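Local coordinates for transcriptional regulator, LacI family (Corynebacterium glutamicum, PDB 3H5T), which activates transcription of the inositol phosphate synthase gene in an inositol-dependent manner by binding a palindromic promoter motif, and takes part in regulating cell wall biogenesis, at residues P153-D158 with P167-N172. Residues are numbered along the deposited sequence; the frame is centred on the assembly and turned at random.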
ATOM      1  N   PRO A 153     -10.318  14.016 -13.022  1.00 27.26           N
ATOM      2  CA  PRO A 153      -9.596  14.461 -11.824  1.00 26.74           C
ATOM      3  C   PRO A 153      -8.867  13.253 -11.237  1.00 26.67           C
ATOM      4  O   PRO A 153      -9.473  12.203 -11.017  1.00 27.52           O
ATOM      5  CB  PRO A 153     -10.716  14.956 -10.909  1.00 25.85           C
ATOM      6  CG  PRO A 153     -11.754  15.438 -11.869  1.00 26.48           C
ATOM      7  CD  PRO A 153     -11.748  14.362 -12.937  1.00 26.67           C
ATOM      8  N   ALA A 154      -7.575  13.386 -10.978  1.00 25.00           N
ATOM      9  CA  ALA A 154      -6.850  12.254 -10.448  1.00 23.95           C
ATOM     10  C   ALA A 154      -5.770  12.582  -9.437  1.00 25.42           C
ATOM     11  O   ALA A 154      -5.115  13.627  -9.505  1.00 26.61           O
ATOM     12  CB  ALA A 154      -6.259  11.464 -11.588  1.00 22.56           C
ATOM     13  N   VAL A 155      -5.605  11.668  -8.490  1.00 24.66           N
ATOM     14  CA  VAL A 155      -4.591  11.782  -7.457  1.00 23.68           C
ATOM     15  C   VAL A 155      -3.745  10.515  -7.582  1.00 22.77           C
ATOM     16  O   VAL A 155      -4.265   9.435  -7.865  1.00 21.58           O
ATOM     17  CB  VAL A 155      -5.215  11.837  -6.050  1.00 24.61           C
ATOM     18  CG1 VAL A 155      -6.054  10.587  -5.803  1.00 28.10           C
ATOM     19  CG2 VAL A 155      -4.118  11.925  -5.005  1.00 26.40           C
ATOM     20  N   ILE A 156      -2.443  10.647  -7.376  1.00 21.78           N
ATOM     21  CA  ILE A 156      -1.549   9.504  -7.480  1.00 21.26           C
ATOM     22  C   ILE A 156      -0.996   9.097  -6.117  1.00 21.17           C
ATOM     23  O   ILE A 156      -0.613   9.954  -5.319  1.00 19.97           O
ATOM     24  CB  ILE A 156      -0.360   9.835  -8.422  1.00 21.28           C
ATOM     25  CG1 ILE A 156      -0.859   9.966  -9.860  1.00 18.69           C
ATOM     26  CG2 ILE A 156       0.720   8.764  -8.314  1.00 20.62           C
ATOM     27  CD1 ILE A 156       0.124  10.670 -10.769  1.00 16.94           C
ATOM     28  N   ALA A 157      -0.953   7.789  -5.860  1.00 20.26           N
ATOM     29  CA  ALA A 157      -0.409   7.264  -4.608  1.00 19.84           C
ATOM     30  C   ALA A 157       0.784   6.360  -4.904  1.00 21.07           C
ATOM     31  O   ALA A 157       0.727   5.505  -5.796  1.00 22.41           O
ATOM     32  CB  ALA A 157      -1.471   6.482  -3.850  1.00 17.28           C
ATOM     33  N   ASP A 158       1.861   6.556  -4.150  1.00 21.73           N
ATOM     34  CA  ASP A 158       3.079   5.773  -4.307  1.00 21.09           C
ATOM     35  C   ASP A 158       3.871   6.094  -5.575  1.00 19.23           C
ATOM     36  O   ASP A 158       5.060   6.384  -5.510  1.00 17.61           O
ATOM     37  CB  ASP A 158       2.738   4.281  -4.260  1.00 24.66           C
ATOM     38  CG  ASP A 158       2.801   3.715  -2.850  1.00 28.57           C
ATOM     39  OD1 ASP A 158       2.259   2.608  -2.627  1.00 31.97           O
ATOM     40  OD2 ASP A 158       3.403   4.370  -1.968  1.00 29.89           O
ATOM     41  N   PRO A 167      -2.052  15.486  -8.014  1.00 19.26           N
ATOM     42  CA  PRO A 167      -1.525  15.459  -6.645  1.00 20.44           C
ATOM     43  C   PRO A 167      -0.889  14.113  -6.317  1.00 20.83           C
ATOM     44  O   PRO A 167      -1.399  13.069  -6.715  1.00 22.45           O
ATOM     45  CB  PRO A 167      -2.760  15.761  -5.811  1.00 19.55           C
ATOM     46  CG  PRO A 167      -3.402  16.824  -6.626  1.00 17.61           C
ATOM     47  CD  PRO A 167      -3.314  16.246  -8.051  1.00 21.59           C
ATOM     48  N   PHE A 168       0.218  14.153  -5.582  1.00 20.02           N
ATOM     49  CA  PHE A 168       0.992  12.963  -5.248  1.00 21.52           C
ATOM     50  C   PHE A 168       1.156  12.727  -3.738  1.00 21.59           C
ATOM     51  O   PHE A 168       1.527  13.636  -2.992  1.00 23.62           O
ATOM     52  CB  PHE A 168       2.364  13.110  -5.941  1.00 23.34           C
ATOM     53  CG  PHE A 168       3.334  11.974  -5.694  1.00 23.69           C
ATOM     54  CD1 PHE A 168       3.144  10.728  -6.279  1.00 25.32           C
ATOM     55  CD2 PHE A 168       4.471  12.177  -4.920  1.00 23.86           C
ATOM     56  CE1 PHE A 168       4.075   9.704  -6.096  1.00 26.44           C
ATOM     57  CE2 PHE A 168       5.408  11.164  -4.732  1.00 24.49           C
ATOM     58  CZ  PHE A 168       5.210   9.926  -5.321  1.00 26.23           C
ATOM     59  N   ILE A 169       0.881  11.501  -3.300  1.00 20.50           N
ATOM     60  CA  ILE A 169       1.003  11.122  -1.891  1.00 20.02           C
ATOM     61  C   ILE A 169       1.901   9.890  -1.764  1.00 20.17           C
ATOM     62  O   ILE A 169       1.584   8.832  -2.302  1.00 19.90           O
ATOM     63  CB  ILE A 169      -0.360  10.743  -1.279  1.00 21.28           C
ATOM     64  CG1 ILE A 169      -1.360  11.878  -1.480  1.00 22.04           C
ATOM     65  CG2 ILE A 169      -0.194  10.411   0.209  1.00 17.96           C
ATOM     66  CD1 ILE A 169      -2.731  11.579  -0.894  1.00 21.66           C
ATOM     67  N   ALA A 170       3.012  10.020  -1.049  1.00 20.23           N
ATOM     68  CA  ALA A 170       3.922   8.897  -0.870  1.00 22.16           C
ATOM     69  C   ALA A 170       5.060   9.204   0.092  1.00 23.89           C
ATOM     70  O   ALA A 170       5.358  10.367   0.383  1.00 26.55           O
ATOM     71  CB  ALA A 170       4.501   8.475  -2.217  1.00 23.64           C
ATOM     72  N   PRO A 171       5.696   8.156   0.626  1.00 23.68           N
ATOM     73  CA  PRO A 171       6.811   8.374   1.548  1.00 24.33           C
ATOM     74  C   PRO A 171       8.057   8.504   0.672  1.00 25.75           C
ATOM     75  O   PRO A 171       7.998   8.198  -0.516  1.00 26.19           O
ATOM     76  CB  PRO A 171       6.823   7.091   2.358  1.00 25.17           C
ATOM     77  CG  PRO A 171       6.447   6.066   1.315  1.00 20.91           C
ATOM     78  CD  PRO A 171       5.279   6.743   0.636  1.00 21.45           C
ATOM     79  N   ASN A 172       9.167   8.975   1.233  1.00 26.17           N
ATOM     80  CA  ASN A 172      10.397   9.075   0.457  1.00 26.71           C
ATOM     81  C   ASN A 172      11.001   7.682   0.575  1.00 27.20           C
ATOM     82  O   ASN A 172      11.517   7.301   1.626  1.00 25.74           O
ATOM     83  CB  ASN A 172      11.336  10.133   1.051  1.00 28.54           C
ATOM     84  CG  ASN A 172      12.666  10.237   0.299  1.00 29.65           C
ATOM     85  OD1 ASN A 172      13.385  11.229   0.426  1.00 29.61           O
ATOM     86  ND2 ASN A 172      12.999   9.210  -0.475  1.00 30.26           N
TER
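Ile-156 and Phe-168 are paired across two parallel strands whose directions differ by 9°, with their side chains next to each other on one face. Phe-168 carries CG anti to its backbone N (chi1 179°), and its ring presents an edge to Ile-156: CG2 of Ile-156 lies in the ring plane, 3.7 Å from CD1 of Phe-168. Farther round the same rim, CE1 of Phe-168 comes within 3.5 Å of Asp-158 O. The opposite face bears Val-155, Ala-157 and Ile-169. There CG2 of Val-155 lies 4.1 Å from CB of Pro-167 and more loosely against CD1 of Ile-169, while helix 321-336 covers Pro-167 and Ile-169. Three backbone bonds fix the register: Ile-156 N to Pro-167 O (2.7 Å, N-H...O angle 178°), Ile-169 N to Ile-156 O (2.9 Å) and Asp-158 N to Ile-169 O (2.9 Å). Where the first strand ends, CB of Ala-170 meets CA of Asp-158 at 3.7 Å, and OD1 of Asp-158 forms a salt bridge with Lys-324 of that helix. Strand 154-157 also bonds to strand 132-135, and strand 168-171 adjoins strand 344-352, which places the pair inside the mostly parallel sheet of an alpha/beta subdomain of the periplasmic-binding-protein fold used by LacI-family regulators.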